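Local coordinates for protein intracellular growth locus, subunit C (Francisella tularensis subsp. tularensis, PDB 2QWU) that is encoded in the Francisella pathogenicity island, probably takes part in intracellular growth, and probably belongs to the island's type VI-like secretion machinery, at residues 84-89 and 181-185; 119-125 and 142-148; 16-22 and 74-80; 100-104 and 159-163. The protein carries 2 engineered substitutions. The contacts are given in a common frame with arbitrary orientation. Where two conformers were deposited one is given. Residue numbers count along the deposited sequence, not the author numbering.

Overall arrangement
All four contacts reach one large antiparallel sheet. Contact 3 comes first along the chain and closes before contact 1 opens. The residues between the two segments of contact 1 hold contact 4, and those between the segments of contact 4 hold contact 2. Contacts 1 and 3 have centres about 10 Å apart and lie on the neighbouring strands 86-96 (contact 1) and 71-79 (contact 3). Contacts 1 and 2, centres about 13 Å apart, meet through strands 147-150 and 173-184. Contacts 2 and 3, centres about 15 Å apart, touch around Met76. The centre of contact 4 lies about 20 to 22 Å from the others. Segments up to about 90 residues apart are thus tied into one sheet, with helix 97-114 against its strand 157-162.

Contact 1: residues 84-89 and 181-185; sequences NPTISI and DGLTT
Segment 84-89 runs as loop through Pro85 and becomes extended strand from Thr86. Segment 181-185 crosses it in broadly antiparallel sense, with end-to-end directions 133° apart. Gly182 turns the chain with phi/psi of 73/38°. Next to this corner Ile87 and Leu183 form one antiparallel hydrogen-bonded pair with CA atoms 4.9 Å apart. Ile87 N donates to Leu183 O at 2.9 Å, and Leu183 N donates to Ile87 O at 3.0 Å. Beside this pair a water accepts from Gly182 N at 3.0 Å and gives a weak bond to Ile87 O at 3.3 Å. At the other end the side chain of Thr184, chi1 t, takes over from the backbone: its OG1 donates to Pro85 O at 2.7 Å.

Ile87 (mt) and Leu183 (mt) point to the same face, and Ile87 CB lies 4.2 Å from Leu183 CB. Leu183 CD1 also reaches Ile89 CG2 at 3.9 Å. Thr185 CG2 lies 3.8 Å from Pro85 CG and 3.9 Å from Ile87 CD1. Thr185 OG1 bonds to Glu147 O.

The arrangement is an antiparallel strand pairing interrupted by a corner. Beyond Gly182 the pairing of strands 86-96 and 173-184 resumes, Ile89 with Ile180. Strand 86-96 is also paired with strand 71-79, and Ile87 packs on Met76 and Ile78. Leu148 of strand 147-150 touches Ile87, Leu183 and Thr185.

Contact 2: residues 119-125 and 142-148; sequences KIKLGNS and DLSNLEL
Strand 120-122 pairs antiparallel with 147-148, which follows a type II turn from Leu143 to Leu146. An Asx turn at Asp142 precedes and overlaps that turn. Ile120 and Leu148 form the hydrogen-bonded pair, CA atoms 5.1 Å apart: Ile120 N to Leu148 O is 2.9 Å and Leu148 N to Ile120 O is 2.8 Å. Lys121 and Glu147 are the next, non-hydrogen-bonded pair, CA atoms 4.4 Å apart. Leu122 N then donates to Leu146 O at 2.9 Å. Asn145, at phi/psi 65/12°, sends N to Gly123 O at 3.2 Å.

Ser125 N donates to Ser144 OG at 3.0 Å, and Leu143 N to Ser125 OG at 3.0 Å. Asp142 OD1 accepts from Ser144 N at 3.0 Å and Ser144 OG at 2.7 Å. Leu122 (mt) puts CD1 3.9 Å from Leu143 CB, on the face with Ile120 and Leu148. On the opposite face, with Glu147, Lys121 (chi1 t, chi2 p) bends so that NZ meets Asn145 O at 2.7 Å.

One water joins Lys121 NZ (2.7 Å) to Glu147 OE2 (3.1 Å). Another joins Lys119 NZ (3.0 Å), which also bonds Thr116 O, to Glu147 OE1 (2.6 Å). Waters thus bridge both lysines to Glu147, Lys121 also bonds backbone directly, and leucines and isoleucine pack behind.

Contact 3: residues 16-22 and 74-80; sequences ETIHVRT and IRMSITP. Engineered in segment 74-80: Met76 (natural residue Leu).
Two arginines of like charge lie close together across this strand pair. Arg21 NH2 and Arg75 NH2 are 2.8 Å apart, and both are donors, so no hydrogen bond joins them. Arg75 NH2 sits over one face of the Arg21 guanidinium. The two residues face each other directly across the strands. Arg21 has chi1 t and chi3 m, Arg75 chi1 m and chi3 p.

The backbones are nearly ideal antiparallel strands. The axes of 18-21 and 74-79 are 4.7 Å apart at closest approach and 177° in direction. Ile18 with Ile78 and Val20 with Met76 are hydrogen-bonded pairs, each with CA atoms 5.3 Å apart. Ile18 N to Ile78 O, Ile78 N to Ile18 O, Val20 N to Met76 O and Met76 N to Val20 O are all 2.9 Å. Thr22 N adds a bond to Ile74 O at 2.9 Å. Non-hydrogen-bonded pairs lie between: His19 with Ser77 (CA atoms 4.5 Å apart) and Arg21 with Arg75 (4.3 Å).

His19 (chi1 t) brings CD2 to 3.9 Å from Ser77 CB. Thr17 OG1 and Thr79 OG1 share a hydrogen bond of 2.8 Å. Ile18, Val20, Ile78 and Met76, an engineered replacement of Leu present as selenomethionine, occupy the buried face. Met76 also touches Leu143.

On its other edge strand 71-79 pairs with strand 86-96, where Ile74 and Arg75 both face Thr90 in a classic beta bulge. The contact itself is a regular antiparallel ladder, adding strand 18-21 to the sheet.

Contact 4: residues 100-104 and 159-163; sequences RTKIE and SIEPT
Ile160 buries the most surface in this contact. Its mt rotamer (chi1 -57°, chi2 180°) extends CD1 to the helix, 3.9 Å from Ile103 CG2 and 3.7 Å from Glu104 CG. Ile103 is also mt. Arg100 has chi1 t and an off-well chi2 of -148°. Its side chain reaches from the helix across to the strand, and the guanidinium ends against Pro162. Arg100 CG lies 3.8 Å from Ile160 CG2, and Arg100 NH1 lies 3.3 Å from Pro162 CD, which covers one face of the guanidinium. Arg100 NE is 3.4 Å from Ile160 O, but the angle is too poor for a hydrogen bond.

Glu104 (chi1 m, chi2 t) turns OE2 back to Arg100 NE at 3.5 Å, a salt bridge with a weak hydrogen bond. A water donates to Glu104 OE2 at 2.6 Å and accepts from Ile160 N at 2.7 Å.

Helix 100-104 and strand 159-162 run antiparallel at 177°, with axes 9.5 Å apart at closest approach. This is helix-on-sheet packing: helix 97-114 lies against strand 157-162, the neighbour of strand 173-184.

Contact 1: residues 84-89 and 181-185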
loop_
_atom_site.group_PDB
_atom_site.type_symbol
_atom_site.label_atom_id
_atom_site.label_comp_id
_atom_site.label_asym_id
_atom_site.label_seq_id
_atom_site.Cartn_x
_atom_site.Cartn_y
_atom_site.Cartn_z
ATOM N N ASN A 84 -7.895 -2.390 18.066
ATOM C CA ASN A 84 -7.209 -1.857 16.896
ATOM C C ASN A 84 -6.446 -2.992 16.229
ATOM O O ASN A 84 -5.975 -3.923 16.904
ATOM C CB ASN A 84 -6.212 -0.744 17.287
ATOM C CG ASN A 84 -6.863 0.403 18.066
ATOM O OD1 ASN A 84 -7.991 0.830 17.784
ATOM N ND2 ASN A 84 -6.150 0.909 19.035
ATOM N N PRO A 85 -6.315 -2.935 14.897
ATOM C CA PRO A 85 -5.585 -3.984 14.163
ATOM C C PRO A 85 -4.089 -3.777 14.254
ATOM O O PRO A 85 -3.647 -2.753 14.761
ATOM C CB PRO A 85 -6.056 -3.789 12.738
ATOM C CG PRO A 85 -6.240 -2.282 12.671
ATOM C CD PRO A 85 -7.001 -2.015 13.966
ATOM N N THR A 86 -3.309 -4.761 13.803
ATOM C CA THR A 86 -1.842 -4.615 13.767
ATOM C C THR A 86 -1.567 -4.723 12.293
ATOM O O THR A 86 -2.081 -5.621 11.641
ATOM C CB THR A 86 -1.092 -5.708 14.553
ATOM O OG1 THR A 86 -1.334 -5.528 15.966
ATOM C CG2 THR A 86 0.379 -5.585 14.316
ATOM N N ILE A 87 -0.771 -3.791 11.783
ATOM C CA ILE A 87 -0.563 -3.698 10.348
ATOM C C ILE A 87 0.876 -3.491 9.961
ATOM O O ILE A 87 1.619 -2.754 10.628
ATOM C CB ILE A 87 -1.421 -2.461 9.813
ATOM C CG1 ILE A 87 -2.909 -2.768 10.018
ATOM C CG2 ILE A 87 -1.146 -2.162 8.360
ATOM C CD1 ILE A 87 -3.784 -1.539 9.676
ATOM N N SER A 88 1.272 -4.132 8.868
ATOM C CA SER A 88 2.600 -3.889 8.294
ATOM C C SER A 88 2.327 -3.585 6.823
ATOM O O SER A 88 1.351 -4.058 6.256
ATOM C CB SER A 88 3.559 -5.097 8.470
ATOM O OG SER A 88 3.051 -6.244 7.842
ATOM N N ILE A 89 3.159 -2.745 6.224
ATOM C CA ILE A 89 2.979 -2.389 4.821
ATOM C C ILE A 89 4.314 -2.161 4.162
ATOM O O ILE A 89 5.274 -1.720 4.790
ATOM C CB ILE A 89 2.037 -1.112 4.698
ATOM C CG1 ILE A 89 1.642 -0.886 3.228
ATOM C CG2 ILE A 89 2.767 0.180 5.208
ATOM C CD1 ILE A 89 0.546 0.200 3.139
ATOM N N ASP A 181 6.503 -1.540 9.922
ATOM C CA ASP A 181 5.835 -2.542 10.763
ATOM C C ASP A 181 5.365 -1.832 12.034
ATOM O O ASP A 181 5.809 -0.738 12.335
ATOM C CB ASP A 181 6.820 -3.666 11.187
ATOM C CG ASP A 181 7.373 -4.472 10.006
ATOM O OD1 ASP A 181 6.622 -5.275 9.366
ATOM O OD2 ASP A 181 8.589 -4.305 9.716
ATOM N N GLY A 182 4.435 -2.460 12.743
ATOM C CA GLY A 182 3.905 -1.931 13.997
ATOM C C GLY A 182 2.965 -0.741 13.869
ATOM O O GLY A 182 3.015 0.205 14.677
ATOM N N LEU A 183 2.127 -0.762 12.842
ATOM C CA LEU A 183 1.189 0.317 12.597
ATOM C C LEU A 183 -0.207 -0.149 12.987
ATOM O O LEU A 183 -0.439 -1.312 13.174
ATOM C CB LEU A 183 1.167 0.644 11.086
ATOM C CG LEU A 183 2.420 1.260 10.462
ATOM C CD1 LEU A 183 2.287 1.316 8.905
ATOM C CD2 LEU A 183 2.592 2.671 11.044
ATOM N N THR A 184 -1.121 0.785 13.149
ATOM C CA THR A 184 -2.511 0.415 13.387
ATOM C C THR A 184 -3.307 1.543 12.710
ATOM O O THR A 184 -2.731 2.359 12.010
ATOM C CB THR A 184 -2.827 0.301 14.887
ATOM O OG1 THR A 184 -4.191 -0.129 15.028
ATOM C CG2 THR A 184 -2.648 1.634 15.583
ATOM N N THR A 185 -4.615 1.578 12.868
ATOM C CA THR A 185 -5.402 2.657 12.237
ATOM C C THR A 185 -6.694 2.748 13.056
ATOM O O THR A 185 -7.062 1.780 13.692
ATOM C CB THR A 185 -5.781 2.259 10.772
ATOM O OG1 THR A 185 -6.649 3.260 10.182
ATOM C CG2 THR A 185 -6.550 0.933 10.749
HETATM O O HOH W 1 3.323 -5.147 12.193
#

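Contact 2: residues 119-125 and 142-148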
loop_
_atom_site.group_PDB
_atom_site.type_symbol
_atom_site.label_atom_id
_atom_site.label_comp_id
_atom_site.label_asym_id
_atom_site.label_seq_id
_atom_site.Cartn_x
_atom_site.Cartn_y
_atom_site.Cartn_z
ATOM N N LYS A 119 1.700 10.188 11.103
ATOM C CA LYS A 119 0.675 9.621 10.210
ATOM C C LYS A 119 1.158 9.268 8.822
ATOM O O LYS A 119 1.994 9.977 8.233
ATOM C CB LYS A 119 -0.497 10.596 10.039
ATOM C CG LYS A 119 -1.100 11.131 11.336
ATOM C CD LYS A 119 -1.500 10.050 12.303
ATOM C CE LYS A 119 -2.415 10.618 13.397
ATOM N NZ LYS A 119 -2.793 9.541 14.380
ATOM N N ILE A 120 0.617 8.176 8.282
ATOM C CA ILE A 120 0.935 7.760 6.930
ATOM C C ILE A 120 -0.446 7.776 6.317
ATOM O O ILE A 120 -1.354 7.068 6.778
ATOM C CB ILE A 120 1.559 6.388 6.924
ATOM C CG1 ILE A 120 2.886 6.508 7.691
ATOM C CG2 ILE A 120 1.741 5.873 5.473
ATOM C CD1 ILE A 120 3.686 5.292 7.726
ATOM N N LYS A 121 -0.635 8.648 5.327
ATOM C CA LYS A 121 -1.960 8.805 4.753
ATOM C C LYS A 121 -1.920 8.381 3.290
ATOM O O LYS A 121 -1.151 8.942 2.471
ATOM C CB LYS A 121 -2.409 10.268 4.860
ATOM C CG LYS A 121 -3.758 10.568 4.196
ATOM C CD LYS A 121 -4.920 10.090 5.020
ATOM C CE LYS A 121 -6.291 10.662 4.516
ATOM N NZ LYS A 121 -7.437 10.122 5.324
ATOM N N LEU A 122 -2.717 7.364 2.974
ATOM C CA LEU A 122 -2.718 6.836 1.617
ATOM C C LEU A 122 -3.797 7.541 0.805
ATOM O O LEU A 122 -4.874 7.842 1.350
ATOM C CB LEU A 122 -3.047 5.338 1.634
ATOM C CG LEU A 122 -2.288 4.441 2.612
ATOM C CD1 LEU A 122 -2.608 2.943 2.323
ATOM C CD2 LEU A 122 -0.808 4.708 2.472
ATOM N N GLY A 123 -3.508 7.778 -0.465
ATOM C CA GLY A 123 -4.464 8.414 -1.354
ATOM C C GLY A 123 -5.400 7.364 -1.939
ATOM O O GLY A 123 -5.580 6.300 -1.354
ATOM N N ASN A 124 -5.992 7.648 -3.096
ATOM C CA ASN A 124 -6.917 6.717 -3.731
ATOM C C ASN A 124 -6.156 5.555 -4.346
ATOM O O ASN A 124 -5.198 5.754 -5.113
ATOM C CB ASN A 124 -7.674 7.415 -4.859
ATOM C CG ASN A 124 -8.514 8.561 -4.337
ATOM O OD1 ASN A 124 -9.322 8.364 -3.397
ATOM N ND2 ASN A 124 -8.331 9.744 -4.911
ATOM N N SER A 125 -6.591 4.349 -4.021
ATOM C CA SER A 125 -5.963 3.186 -4.644
ATOM C C SER A 125 -6.652 2.853 -5.968
ATOM O O SER A 125 -7.794 3.273 -6.244
ATOM C CB SER A 125 -5.986 1.979 -3.670
ATOM O OG SER A 125 -7.255 1.685 -3.148
ATOM N N ASP A 142 -9.568 -2.036 -0.906
ATOM C CA ASP A 142 -9.657 -0.591 -1.237
ATOM C C ASP A 142 -8.985 0.179 -0.085
ATOM O O ASP A 142 -9.539 0.322 1.014
ATOM C CB ASP A 142 -11.147 -0.147 -1.380
ATOM C CG ASP A 142 -11.286 1.270 -1.893
ATOM O OD1 ASP A 142 -10.271 1.998 -1.873
ATOM O OD2 ASP A 142 -12.415 1.676 -2.324
ATOM N N LEU A 143 -7.775 0.664 -0.331
ATOM C CA LEU A 143 -7.010 1.358 0.698
ATOM C C LEU A 143 -7.237 2.882 0.659
ATOM O O LEU A 143 -6.598 3.613 1.385
ATOM C CB LEU A 143 -5.501 1.099 0.463
ATOM C CG LEU A 143 -5.129 -0.383 0.657
ATOM C CD1 LEU A 143 -3.638 -0.571 0.257
ATOM C CD2 LEU A 143 -5.394 -0.828 2.100
ATOM N N SER A 144 -8.124 3.345 -0.205
ATOM C CA SER A 144 -8.281 4.787 -0.359
ATOM C C SER A 144 -8.481 5.537 0.923
ATOM O O SER A 144 -9.344 5.193 1.722
ATOM C CB SER A 144 -9.430 5.132 -1.351
ATOM O OG SER A 144 -9.271 4.440 -2.584
ATOM N N ASN A 145 -7.664 6.582 1.097
ATOM C CA ASN A 145 -7.723 7.447 2.244
ATOM C C ASN A 145 -7.390 6.868 3.574
ATOM O O ASN A 145 -7.612 7.527 4.577
ATOM C CB ASN A 145 -9.092 8.133 2.295
ATOM C CG ASN A 145 -9.269 9.094 1.121
ATOM O OD1 ASN A 145 -8.297 9.720 0.689
ATOM N ND2 ASN A 145 -10.486 9.212 0.603
ATOM N N LEU A 146 -6.819 5.660 3.605
ATOM C CA LEU A 146 -6.528 5.063 4.878
ATOM C C LEU A 146 -5.417 5.826 5.588
ATOM O O LEU A 146 -4.424 6.176 4.952
ATOM C CB LEU A 146 -6.148 3.593 4.663
ATOM C CG LEU A 146 -5.811 2.762 5.901
ATOM C CD1 LEU A 146 -7.075 2.443 6.713
ATOM C CD2 LEU A 146 -5.202 1.400 5.389
ATOM N N GLU A 147 -5.581 6.076 6.900
ATOM C CA GLU A 147 -4.563 6.736 7.695
ATOM C C GLU A 147 -4.027 5.730 8.717
ATOM O O GLU A 147 -4.781 5.141 9.517
ATOM C CB GLU A 147 -5.093 7.943 8.464
ATOM C CG GLU A 147 -3.965 8.691 9.194
ATOM C CD GLU A 147 -4.393 10.090 9.652
ATOM O OE1 GLU A 147 -4.860 10.215 10.796
ATOM O OE2 GLU A 147 -4.288 11.061 8.856
ATOM N N LEU A 148 -2.730 5.517 8.653
ATOM C CA LEU A 148 -2.067 4.581 9.565
ATOM C C LEU A 148 -1.148 5.360 10.516
ATOM O O LEU A 148 -0.650 6.441 10.191
ATOM C CB LEU A 148 -1.190 3.607 8.771
ATOM C CG LEU A 148 -1.877 2.810 7.622
ATOM C CD1 LEU A 148 -0.770 2.124 6.700
ATOM C CD2 LEU A 148 -2.747 1.730 8.201
HETATM O O HOH W 2 -5.087 8.520 12.806
HETATM O O HOH W 3 -6.999 11.635 7.546
#

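Contact 3: residues 16-22 and 74-80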
loop_
_atom_site.group_PDB
_atom_site.type_symbol
_atom_site.label_atom_id
_atom_site.label_comp_id
_atom_site.label_asym_id
_atom_site.label_seq_id
_atom_site.Cartn_x
_atom_site.Cartn_y
_atom_site.Cartn_z
ATOM N N GLU A 16 -9.527 -13.732 10.153
ATOM C CA GLU A 16 -8.161 -14.172 10.079
ATOM C C GLU A 16 -7.327 -13.019 9.501
ATOM O O GLU A 16 -7.868 -12.086 8.911
ATOM C CB GLU A 16 -8.129 -15.361 9.113
ATOM C CG GLU A 16 -6.807 -16.133 9.004
ATOM C CD GLU A 16 -6.856 -17.287 7.966
ATOM O OE1 GLU A 16 -7.953 -17.792 7.658
ATOM O OE2 GLU A 16 -5.774 -17.683 7.467
ATOM N N THR A 17 -6.013 -13.108 9.641
ATOM C CA THR A 17 -5.123 -12.123 9.032
ATOM C C THR A 17 -5.322 -12.057 7.495
ATOM O O THR A 17 -5.475 -13.096 6.827
ATOM C CB THR A 17 -3.672 -12.494 9.337
ATOM O OG1 THR A 17 -3.469 -12.358 10.733
ATOM C CG2 THR A 17 -2.681 -11.538 8.618
ATOM N N ILE A 18 -5.340 -10.830 6.950
ATOM C CA ILE A 18 -5.506 -10.615 5.517
ATOM C C ILE A 18 -4.116 -10.228 5.068
ATOM O O ILE A 18 -3.415 -9.409 5.737
ATOM C CB ILE A 18 -6.510 -9.449 5.241
ATOM C CG1 ILE A 18 -7.918 -9.869 5.691
ATOM C CG2 ILE A 18 -6.534 -9.097 3.763
ATOM C CD1 ILE A 18 -8.943 -8.809 5.438
ATOM N N HIS A 19 -3.693 -10.812 3.964
ATOM C CA HIS A 19 -2.366 -10.571 3.474
ATOM C C HIS A 19 -2.417 -10.393 1.965
ATOM O O HIS A 19 -3.060 -11.171 1.259
ATOM C CB HIS A 19 -1.455 -11.777 3.817
ATOM C CG HIS A 19 -0.014 -11.573 3.457
ATOM N ND1 HIS A 19 0.558 -12.127 2.339
ATOM C CD2 HIS A 19 0.977 -10.923 4.113
ATOM C CE1 HIS A 19 1.853 -11.845 2.320
ATOM N NE2 HIS A 19 2.134 -11.121 3.382
ATOM N N VAL A 20 -1.763 -9.355 1.480
ATOM C CA VAL A 20 -1.694 -9.150 0.039
ATOM C C VAL A 20 -0.239 -8.958 -0.322
ATOM O O VAL A 20 0.546 -8.313 0.402
ATOM C CB VAL A 20 -2.499 -7.904 -0.467
ATOM C CG1 VAL A 20 -2.113 -7.637 -1.944
ATOM C CG2 VAL A 20 -4.025 -8.156 -0.366
ATOM N N ARG A 21 0.146 -9.488 -1.462
ATOM C CA ARG A 21 1.503 -9.345 -1.891
ATOM C C ARG A 21 1.524 -9.390 -3.404
ATOM O O ARG A 21 0.846 -10.246 -4.022
ATOM C CB ARG A 21 2.304 -10.488 -1.322
ATOM C CG ARG A 21 3.661 -10.715 -1.936
ATOM C CD ARG A 21 3.892 -12.189 -1.837
ATOM N NE ARG A 21 3.728 -12.597 -0.454
ATOM C CZ ARG A 21 4.752 -12.787 0.366
ATOM N NH1 ARG A 21 5.990 -12.609 -0.093
ATOM N NH2 ARG A 21 4.542 -13.114 1.636
ATOM N N THR A 22 2.284 -8.484 -3.997
ATOM C CA THR A 22 2.405 -8.435 -5.437
ATOM C C THR A 22 3.892 -8.468 -5.768
ATOM O O THR A 22 4.743 -8.387 -4.871
ATOM C CB THR A 22 1.831 -7.086 -6.024
ATOM O OG1 THR A 22 2.754 -6.009 -5.765
ATOM C CG2 THR A 22 0.487 -6.755 -5.364
ATOM N N ILE A 74 3.234 -2.903 -2.298
ATOM C CA ILE A 74 3.824 -4.211 -2.649
ATOM C C ILE A 74 3.376 -5.333 -1.718
ATOM O O ILE A 74 3.195 -6.477 -2.163
ATOM C CB ILE A 74 5.384 -4.104 -2.632
ATOM C CG1 ILE A 74 5.838 -3.132 -3.729
ATOM C CG2 ILE A 74 6.043 -5.410 -2.880
ATOM C CD1 ILE A 74 7.254 -2.561 -3.454
ATOM N N ARG A 75 3.218 -5.004 -0.434
ATOM C CA ARG A 75 2.748 -5.989 0.526
ATOM C C ARG A 75 2.009 -5.298 1.611
ATOM O O ARG A 75 2.302 -4.133 1.963
ATOM C CB ARG A 75 3.904 -6.734 1.179
ATOM C CG ARG A 75 4.930 -7.136 0.228
ATOM C CD ARG A 75 6.172 -7.658 0.958
ATOM N NE ARG A 75 5.907 -8.850 1.754
ATOM C CZ ARG A 75 6.496 -10.038 1.545
ATOM N NH1 ARG A 75 7.374 -10.221 0.554
ATOM N NH2 ARG A 75 6.239 -11.038 2.370
HETATM N N MSE A 76 1.017 -6.007 2.126
HETATM C CA MSE A 76 0.300 -5.466 3.243
HETATM C C MSE A 76 -0.223 -6.613 4.058
HETATM O O MSE A 76 -0.642 -7.618 3.495
HETATM C CB MSE A 76 -0.872 -4.596 2.815
HETATM C CG MSE A 76 -1.379 -3.809 3.964
HETATM SE SE MSE A 76 -2.564 -2.546 3.365
HETATM C CE MSE A 76 -2.908 -1.794 4.969
ATOM N N SER A 77 -0.184 -6.461 5.380
ATOM C CA SER A 77 -0.697 -7.487 6.290
ATOM C C SER A 77 -1.528 -6.792 7.358
ATOM O O SER A 77 -1.117 -5.803 7.974
ATOM C CB SER A 77 0.476 -8.286 6.882
ATOM O OG SER A 77 0.017 -9.205 7.876
ATOM N N ILE A 78 -2.754 -7.239 7.507
ATOM C CA ILE A 78 -3.632 -6.683 8.499
ATOM C C ILE A 78 -4.204 -7.796 9.365
ATOM O O ILE A 78 -4.866 -8.726 8.862
ATOM C CB ILE A 78 -4.816 -5.947 7.860
ATOM C CG1 ILE A 78 -4.303 -4.908 6.866
ATOM C CG2 ILE A 78 -5.681 -5.341 8.987
ATOM C CD1 ILE A 78 -5.387 -4.309 6.038
ATOM N N THR A 79 -3.918 -7.725 10.652
ATOM C CA THR A 79 -4.477 -8.711 11.583
ATOM C C THR A 79 -5.541 -7.985 12.397
ATOM O O THR A 79 -5.213 -7.089 13.183
ATOM C CB THR A 79 -3.396 -9.253 12.468
ATOM O OG1 THR A 79 -2.423 -9.867 11.619
ATOM C CG2 THR A 79 -3.974 -10.304 13.459
ATOM N N PRO A 80 -6.818 -8.356 12.177
ATOM C CA PRO A 80 -7.944 -7.740 12.867
ATOM C C PRO A 80 -7.740 -7.749 14.365
ATOM O O PRO A 80 -7.115 -8.666 14.924
ATOM C CB PRO A 80 -9.122 -8.586 12.432
ATOM C CG PRO A 80 -8.757 -8.951 10.993
ATOM C CD PRO A 80 -7.290 -9.345 11.179
#

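Contact 4: residues 100-104 and 159-163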
loop_
_atom_site.group_PDB
_atom_site.type_symbol
_atom_site.label_atom_id
_atom_site.label_comp_id
_atom_site.label_asym_id
_atom_site.label_seq_id
_atom_site.Cartn_x
_atom_site.Cartn_y
_atom_site.Cartn_z
ATOM N N ARG A 100 15.406 10.051 0.628
ATOM C CA ARG A 100 15.280 8.897 1.493
ATOM C C ARG A 100 15.744 9.265 2.909
ATOM O O ARG A 100 15.104 8.959 3.915
ATOM C CB ARG A 100 16.148 7.770 0.946
ATOM C CG ARG A 100 16.511 6.726 1.950
ATOM C CD ARG A 100 17.850 6.205 1.580
ATOM N NE ARG A 100 18.295 5.134 2.437
ATOM C CZ ARG A 100 19.294 4.319 2.119
ATOM N NH1 ARG A 100 19.950 4.465 0.965
ATOM N NH2 ARG A 100 19.614 3.324 2.936
ATOM N N THR A 101 16.889 9.924 2.980
ATOM C CA THR A 101 17.450 10.283 4.273
ATOM C C THR A 101 16.545 11.276 4.999
ATOM O O THR A 101 16.357 11.169 6.194
ATOM C CB THR A 101 18.879 10.882 4.095
ATOM O OG1 THR A 101 19.674 9.969 3.332
ATOM C CG2 THR A 101 19.545 11.139 5.492
ATOM N N LYS A 102 15.967 12.225 4.277
ATOM C CA LYS A 102 15.099 13.201 4.904
ATOM C C LYS A 102 13.781 12.609 5.400
ATOM O O LYS A 102 13.238 13.019 6.436
ATOM C CB LYS A 102 14.886 14.398 3.956
ATOM C CG LYS A 102 16.266 15.053 3.609
ATOM C CD LYS A 102 17.025 15.529 4.882
ATOM C CE LYS A 102 18.429 14.922 4.937
ATOM N NZ LYS A 102 19.243 15.493 6.057
ATOM N N ILE A 103 13.256 11.614 4.696
ATOM C CA ILE A 103 12.037 11.004 5.186
ATOM C C ILE A 103 12.378 10.206 6.456
ATOM O O ILE A 103 11.659 10.220 7.451
ATOM C CB ILE A 103 11.420 10.044 4.129
ATOM C CG1 ILE A 103 10.951 10.873 2.942
ATOM C CG2 ILE A 103 10.300 9.253 4.745
ATOM C CD1 ILE A 103 10.399 10.024 1.796
ATOM N N GLU A 104 13.503 9.515 6.435
ATOM C CA GLU A 104 13.857 8.704 7.584
ATOM C C GLU A 104 14.013 9.564 8.830
ATOM O O GLU A 104 13.562 9.198 9.941
ATOM C CB GLU A 104 15.165 7.944 7.324
ATOM C CG GLU A 104 15.115 6.854 6.283
ATOM C CD GLU A 104 16.521 6.282 5.963
ATOM O OE1 GLU A 104 17.559 6.995 6.150
ATOM O OE2 GLU A 104 16.601 5.128 5.494
ATOM N N SER A 159 12.153 0.759 7.325
ATOM C CA SER A 159 13.417 0.706 6.607
ATOM C C SER A 159 13.131 1.224 5.212
ATOM O O SER A 159 12.018 1.031 4.706
ATOM C CB SER A 159 13.962 -0.697 6.519
ATOM O OG SER A 159 13.085 -1.543 5.792
ATOM N N ILE A 160 14.093 1.935 4.619
ATOM C CA ILE A 160 13.902 2.453 3.254
ATOM C C ILE A 160 15.145 2.032 2.523
ATOM O O ILE A 160 16.268 2.415 2.871
ATOM C CB ILE A 160 13.745 3.990 3.176
ATOM C CG1 ILE A 160 12.577 4.444 4.050
ATOM C CG2 ILE A 160 13.501 4.412 1.695
ATOM C CD1 ILE A 160 12.315 5.945 4.062
ATOM N N GLU A 161 14.958 1.200 1.526
ATOM C CA GLU A 161 16.105 0.660 0.795
ATOM C C GLU A 161 16.072 0.956 -0.667
ATOM O O GLU A 161 15.025 0.772 -1.314
ATOM C CB GLU A 161 16.128 -0.838 0.962
ATOM C CG GLU A 161 16.272 -1.272 2.396
ATOM C CD GLU A 161 16.389 -2.782 2.523
ATOM O OE1 GLU A 161 16.137 -3.490 1.511
ATOM O OE2 GLU A 161 16.725 -3.258 3.635
ATOM N N PRO A 162 17.209 1.409 -1.232
ATOM C CA PRO A 162 17.227 1.698 -2.661
ATOM C C PRO A 162 17.344 0.380 -3.431
ATOM O O PRO A 162 17.852 -0.621 -2.909
ATOM C CB PRO A 162 18.468 2.599 -2.814
ATOM C CG PRO A 162 19.368 2.141 -1.700
ATOM C CD PRO A 162 18.392 1.978 -0.558
ATOM N N THR A 163 16.817 0.359 -4.640
ATOM C CA THR A 163 16.919 -0.823 -5.499
ATOM C C THR A 163 17.279 -0.355 -6.917
ATOM O O THR A 163 17.225 0.843 -7.222
ATOM C CB THR A 163 15.573 -1.611 -5.620
ATOM O OG1 THR A 163 14.731 -0.964 -6.589
ATOM C CG2 THR A 163 14.890 -1.728 -4.273
HETATM O O HOH W 4 16.068 2.674 6.257
#